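Local atomic coordinates of aminoacyltransferase FemA (Staphylococcus aureus, PDB entry 1LRZ), a protein that catalyses the addition of glycines 2 and 3 of the pentaglycine bridge in staphylococcal peptidoglycan, using glycyl-tRNA as the donor. Residues D170-M175 with R181-V186; A340-V345 with V380-G385. All coordinates share one frame; numbering follows the deposited sequence.

Contact 1: residues D170-M175 with R181-V186; sequences DIIKNM and RNTKKV
Met175 and Thr183 cross at about a right angle, the thioether end of the methionine lying against the branched tip of the threonine. Met175 SD comes to 3.5 Å from Thr183 OG1 and Met175 CE to 3.6 Å from the same oxygen, while CE alone also approaches Thr183 CG2, at 4.1 Å. The reach comes from the methionine chain, which runs extended beyond CG (chi2 -180°, chi3 -172°) and carries its end across to the second helix. The Thr183 hydroxyl, held beside its own backbone N (chi1 -66°), lies back along its helix and hydrogen-bonds to Arg179 O one turn earlier; its polar need is thus met locally, and what it offers Met175 is a packing surface. Ile172 adds a looser apolar touch, its CG1 standing 4.4 Å from Thr183 CG2. The CA atoms of Ile172 and Thr183 are 7.9 Å apart where these side chains fill the space between the helices. Helices 168-173 and 177-187 follow one another across a short turn, in the connection between strands 157-162 and 192-195 of the nine-stranded sheet, and Trp347 of helix 341-355 packs against Ile172, Met175 and Thr183.

Contact 2: residues A340-V345 with V380-G385; sequences AGSYAV and VKFKKG
Phe382 carries this contact, reaching from helix 377-384 to Ser342 and Tyr343 in the first turn of helix 341-355. Phe382 CE2 sits over one face of the Tyr343 ring, 3.7 Å from Tyr343 CE1 and 3.8 Å from Tyr343 CZ. The rings meet obliquely, with planes at 53° and centroids 5.4 Å apart. The two side chains run antiparallel past one another, which brings Tyr343 OH to 4.0 Å from Phe382 CD2. With its CG thrown out anti to the backbone N (chi1 173°), Phe382 sends its ring across the 9.9 Å between the CA atoms of Tyr343 and Phe382.

The serine hydroxyl only packs here: Ser342 OG approaches Phe382 CZ to 3.5 Å, lying oblique to the ring, a van der Waals touch. Tyr386 extends the aromatic group, meeting Phe382 edge-to-face and also touching Tyr343.

In the fold, helix 341-355 links the neighbouring parallel strands 325-332 and 360-365, a beta-alpha-beta crossover, and helix 377-384 comes next in the chain before strand 389-393 of the same nine-stranded sheet. Such helices packed on a mixed sheet are consistent with the acetyltransferase-like (GNAT-like) fold of the FemABX family.

Contact 1 and contact 2 lie in series along the chain, the first complete before the second opens, yet their centres are only about 10 Å apart. Helix 177-187 of contact 1 rests on helix 341-355 of contact 2, where Asn182 OD1 is 3.3 Å from Tyr343 OH in plain packing. The other two segments touch as well, Met175 CB lying 3.6 Å from Gly385 O, and Asp176, next after Met175, is backbone hydrogen-bonded with Gly385. Strands 157-162, 192-195, 325-332, 360-365 and 389-393, which precede or follow these helices, all belong to the nine-stranded sheet. Two consecutive helices and two from much later in the chain thereby gather beside strands of one sheet.

Contact 1: residues D170-M175 with R181-V186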
loop_
_atom_site.group_PDB
_atom_site.type_symbol
_atom_site.label_atom_id
_atom_site.label_comp_id
_atom_site.label_asym_id
_atom_site.label_seq_id
_atom_site.Cartn_x
_atom_site.Cartn_y
_atom_site.Cartn_z
ATOM N N ASP A 170 2.839 -19.460 -5.595
ATOM C CA ASP A 170 1.600 -19.630 -4.829
ATOM C C ASP A 170 0.711 -18.403 -5.051
ATOM O O ASP A 170 -0.509 -18.508 -5.222
ATOM C CB ASP A 170 1.883 -19.708 -3.329
ATOM C CG ASP A 170 2.619 -20.959 -2.930
ATOM O OD1 ASP A 170 3.417 -20.867 -1.973
ATOM O OD2 ASP A 170 2.390 -22.025 -3.543
ATOM N N ILE A 171 1.331 -17.228 -5.025
ATOM C CA ILE A 171 0.569 -15.995 -5.178
ATOM C C ILE A 171 -0.091 -15.921 -6.548
ATOM O O ILE A 171 -1.277 -15.594 -6.658
ATOM C CB ILE A 171 1.465 -14.773 -4.943
ATOM C CG1 ILE A 171 1.975 -14.793 -3.485
ATOM C CG2 ILE A 171 0.696 -13.497 -5.238
ATOM C CD1 ILE A 171 0.858 -14.840 -2.444
ATOM N N ILE A 172 0.668 -16.231 -7.590
ATOM C CA ILE A 172 0.122 -16.211 -8.941
ATOM C C ILE A 172 -0.971 -17.267 -9.075
ATOM O O ILE A 172 -2.000 -17.027 -9.707
ATOM C CB ILE A 172 1.214 -16.502 -9.990
ATOM C CG1 ILE A 172 2.062 -15.252 -10.208
ATOM C CG2 ILE A 172 0.583 -16.965 -11.317
ATOM C CD1 ILE A 172 3.235 -15.486 -11.140
ATOM N N LYS A 173 -0.760 -18.434 -8.473
ATOM C CA LYS A 173 -1.758 -19.498 -8.576
ATOM C C LYS A 173 -3.080 -19.125 -7.925
ATOM O O LYS A 173 -4.127 -19.573 -8.373
ATOM C CB LYS A 173 -1.244 -20.798 -7.953
ATOM C CG LYS A 173 -2.169 -22.004 -8.188
ATOM C CD LYS A 173 -1.479 -23.292 -7.762
ATOM C CE LYS A 173 -2.229 -24.524 -8.250
ATOM N NZ LYS A 173 -3.568 -24.669 -7.604
ATOM N N ASN A 174 -3.036 -18.296 -6.880
ATOM C CA ASN A 174 -4.255 -17.903 -6.183
ATOM C C ASN A 174 -4.956 -16.685 -6.788
ATOM O O ASN A 174 -6.017 -16.298 -6.316
ATOM C CB ASN A 174 -3.963 -17.651 -4.689
ATOM C CG ASN A 174 -3.501 -18.911 -3.966
ATOM O OD1 ASN A 174 -3.669 -20.017 -4.479
ATOM N ND2 ASN A 174 -2.928 -18.751 -2.764
ATOM N N MET A 175 -4.355 -16.073 -7.809
ATOM C CA MET A 175 -4.966 -14.920 -8.481
ATOM C C MET A 175 -6.124 -15.448 -9.321
ATOM O O MET A 175 -6.145 -16.628 -9.660
ATOM C CB MET A 175 -3.983 -14.238 -9.453
ATOM C CG MET A 175 -2.852 -13.426 -8.828
ATOM S SD MET A 175 -1.781 -12.675 -10.093
ATOM C CE MET A 175 -0.437 -12.026 -9.058
ATOM N N ARG A 181 -3.464 -13.799 -15.859
ATOM C CA ARG A 181 -3.150 -13.564 -17.260
ATOM C C ARG A 181 -2.363 -12.273 -17.470
ATOM O O ARG A 181 -1.346 -12.265 -18.165
ATOM C CB ARG A 181 -4.432 -13.526 -18.109
ATOM C CG ARG A 181 -4.173 -13.138 -19.566
ATOM C CD ARG A 181 -5.411 -13.328 -20.464
ATOM N NE ARG A 181 -5.172 -12.820 -21.815
ATOM C CZ ARG A 181 -6.092 -12.783 -22.778
ATOM N NH1 ARG A 181 -5.784 -12.294 -23.975
ATOM N NH2 ARG A 181 -7.316 -13.243 -22.546
ATOM N N ASN A 182 -2.836 -11.187 -16.871
ATOM C CA ASN A 182 -2.168 -9.897 -17.007
ATOM C C ASN A 182 -0.791 -9.881 -16.345
ATOM O O ASN A 182 0.143 -9.247 -16.848
ATOM C CB ASN A 182 -3.066 -8.788 -16.438
ATOM C CG ASN A 182 -4.204 -8.419 -17.398
ATOM O OD1 ASN A 182 -5.343 -8.201 -16.993
ATOM N ND2 ASN A 182 -3.884 -8.352 -18.667
ATOM N N THR A 183 -0.656 -10.587 -15.224
ATOM C CA THR A 183 0.630 -10.644 -14.538
ATOM C C THR A 183 1.628 -11.416 -15.409
ATOM O O THR A 183 2.771 -10.984 -15.584
ATOM C CB THR A 183 0.477 -11.307 -13.137
ATOM O OG1 THR A 183 -0.324 -10.457 -12.305
ATOM C CG2 THR A 183 1.843 -11.505 -12.471
ATOM N N LYS A 184 1.196 -12.545 -15.969
ATOM C CA LYS A 184 2.080 -13.317 -16.846
ATOM C C LYS A 184 2.441 -12.431 -18.041
ATOM O O LYS A 184 3.578 -12.436 -18.503
ATOM C CB LYS A 184 1.387 -14.588 -17.365
ATOM C CG LYS A 184 1.218 -15.705 -16.329
ATOM C CD LYS A 184 0.552 -16.944 -16.945
ATOM C CE LYS A 184 1.373 -17.500 -18.113
ATOM N NZ LYS A 184 0.872 -18.813 -18.643
ATOM N N LYS A 185 1.472 -11.659 -18.527
ATOM C CA LYS A 185 1.724 -10.785 -19.674
ATOM C C LYS A 185 2.885 -9.808 -19.467
ATOM O O LYS A 185 3.800 -9.752 -20.286
ATOM C CB LYS A 185 0.479 -9.978 -20.054
ATOM C CG LYS A 185 0.722 -9.113 -21.286
ATOM C CD LYS A 185 -0.224 -7.925 -21.382
ATOM C CE LYS A 185 -1.652 -8.335 -21.642
ATOM N NZ LYS A 185 -2.520 -7.145 -21.853
ATOM N N VAL A 186 2.856 -9.031 -18.389
ATOM C CA VAL A 186 3.925 -8.067 -18.166
ATOM C C VAL A 186 5.275 -8.693 -17.922
ATOM O O VAL A 186 6.300 -8.065 -18.163
ATOM C CB VAL A 186 3.633 -7.111 -16.996
ATOM C CG1 VAL A 186 2.634 -6.090 -17.431
ATOM C CG2 VAL A 186 3.171 -7.882 -15.774
#

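Contact 2: residues A340-V345 with V380-G385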
loop_
_atom_site.group_PDB
_atom_site.type_symbol
_atom_site.label_atom_id
_atom_site.label_comp_id
_atom_site.label_asym_id
_atom_site.label_seq_id
_atom_site.Cartn_x
_atom_site.Cartn_y
_atom_site.Cartn_z
ATOM N N ALA A 340 -0.469 -3.203 -19.429
ATOM C CA ALA A 340 -0.534 -3.788 -18.085
ATOM C C ALA A 340 0.502 -3.262 -17.093
ATOM O O ALA A 340 0.993 -4.005 -16.232
ATOM C CB ALA A 340 -0.420 -5.314 -18.185
ATOM N N GLY A 341 0.828 -1.980 -17.208
ATOM C CA GLY A 341 1.792 -1.391 -16.301
ATOM C C GLY A 341 1.370 -1.549 -14.849
ATOM O O GLY A 341 2.204 -1.729 -13.959
ATOM N N SER A 342 0.065 -1.493 -14.613
ATOM C CA SER A 342 -0.483 -1.617 -13.270
ATOM C C SER A 342 -0.076 -2.939 -12.616
ATOM O O SER A 342 0.276 -2.994 -11.432
ATOM C CB SER A 342 -2.009 -1.544 -13.341
ATOM O OG SER A 342 -2.548 -1.496 -12.035
ATOM N N TYR A 343 -0.161 -4.010 -13.399
ATOM C CA TYR A 343 0.182 -5.337 -12.939
ATOM C C TYR A 343 1.681 -5.463 -12.693
ATOM O O TYR A 343 2.106 -6.197 -11.795
ATOM C CB TYR A 343 -0.290 -6.361 -13.971
ATOM C CG TYR A 343 -1.798 -6.403 -14.085
ATOM C CD1 TYR A 343 -2.556 -7.143 -13.182
ATOM C CD2 TYR A 343 -2.473 -5.672 -15.071
ATOM C CE1 TYR A 343 -3.942 -7.163 -13.242
ATOM C CE2 TYR A 343 -3.883 -5.685 -15.141
ATOM C CZ TYR A 343 -4.602 -6.440 -14.219
ATOM O OH TYR A 343 -5.975 -6.511 -14.269
ATOM N N ALA A 344 2.476 -4.748 -13.487
ATOM C CA ALA A 344 3.939 -4.771 -13.352
ATOM C C ALA A 344 4.326 -4.118 -12.031
ATOM O O ALA A 344 5.154 -4.647 -11.284
ATOM C CB ALA A 344 4.596 -4.021 -14.529
ATOM N N VAL A 345 3.721 -2.966 -11.739
ATOM C CA VAL A 345 3.997 -2.263 -10.488
ATOM C C VAL A 345 3.647 -3.141 -9.276
ATOM O O VAL A 345 4.457 -3.296 -8.362
ATOM C CB VAL A 345 3.196 -0.939 -10.398
ATOM C CG1 VAL A 345 3.330 -0.335 -8.986
ATOM C CG2 VAL A 345 3.732 0.062 -11.429
ATOM N N VAL A 380 -11.853 -2.217 -6.182
ATOM C CA VAL A 380 -12.099 -3.340 -5.286
ATOM C C VAL A 380 -12.054 -4.676 -6.028
ATOM O O VAL A 380 -11.533 -5.662 -5.501
ATOM C CB VAL A 380 -13.456 -3.174 -4.540
ATOM C CG1 VAL A 380 -13.785 -4.440 -3.728
ATOM C CG2 VAL A 380 -13.372 -1.967 -3.586
ATOM N N LYS A 381 -12.583 -4.707 -7.248
ATOM C CA LYS A 381 -12.565 -5.934 -8.056
ATOM C C LYS A 381 -11.113 -6.293 -8.394
ATOM O O LYS A 381 -10.726 -7.466 -8.437
ATOM C CB LYS A 381 -13.363 -5.729 -9.358
ATOM C CG LYS A 381 -14.864 -5.604 -9.164
ATOM C CD LYS A 381 -15.587 -5.379 -10.494
ATOM C CE LYS A 381 -17.106 -5.313 -10.295
ATOM N NZ LYS A 381 -17.846 -5.129 -11.592
ATOM N N PHE A 382 -10.310 -5.268 -8.638
ATOM C CA PHE A 382 -8.906 -5.470 -8.967
ATOM C C PHE A 382 -8.185 -6.100 -7.768
ATOM O O PHE A 382 -7.495 -7.113 -7.907
ATOM C CB PHE A 382 -8.299 -4.123 -9.370
ATOM C CG PHE A 382 -6.809 -4.141 -9.587
ATOM C CD1 PHE A 382 -5.938 -3.779 -8.558
ATOM C CD2 PHE A 382 -6.276 -4.440 -10.840
ATOM C CE1 PHE A 382 -4.550 -3.708 -8.775
ATOM C CE2 PHE A 382 -4.892 -4.376 -11.070
ATOM C CZ PHE A 382 -4.031 -4.008 -10.039
ATOM N N LYS A 383 -8.378 -5.525 -6.587
ATOM C CA LYS A 383 -7.745 -6.039 -5.377
ATOM C C LYS A 383 -8.241 -7.457 -5.076
ATOM O O LYS A 383 -7.457 -8.346 -4.713
ATOM C CB LYS A 383 -8.026 -5.075 -4.219
ATOM C CG LYS A 383 -7.381 -3.704 -4.476
ATOM C CD LYS A 383 -7.633 -2.676 -3.386
ATOM C CE LYS A 383 -6.924 -1.366 -3.770
ATOM N NZ LYS A 383 -7.006 -0.291 -2.746
ATOM N N LYS A 384 -9.538 -7.670 -5.269
ATOM C CA LYS A 384 -10.158 -8.974 -5.053
ATOM C C LYS A 384 -9.464 -10.054 -5.886
ATOM O O LYS A 384 -9.233 -11.175 -5.410
ATOM C CB LYS A 384 -11.643 -8.900 -5.436
ATOM C CG LYS A 384 -12.412 -10.194 -5.246
ATOM C CD LYS A 384 -13.835 -10.032 -5.736
ATOM C CE LYS A 384 -14.581 -11.358 -5.715
ATOM N NZ LYS A 384 -15.997 -11.163 -6.145
ATOM N N GLY A 385 -9.119 -9.695 -7.121
ATOM C CA GLY A 385 -8.473 -10.623 -8.031
ATOM C C GLY A 385 -7.122 -11.163 -7.583
ATOM O O GLY A 385 -6.666 -12.178 -8.119
#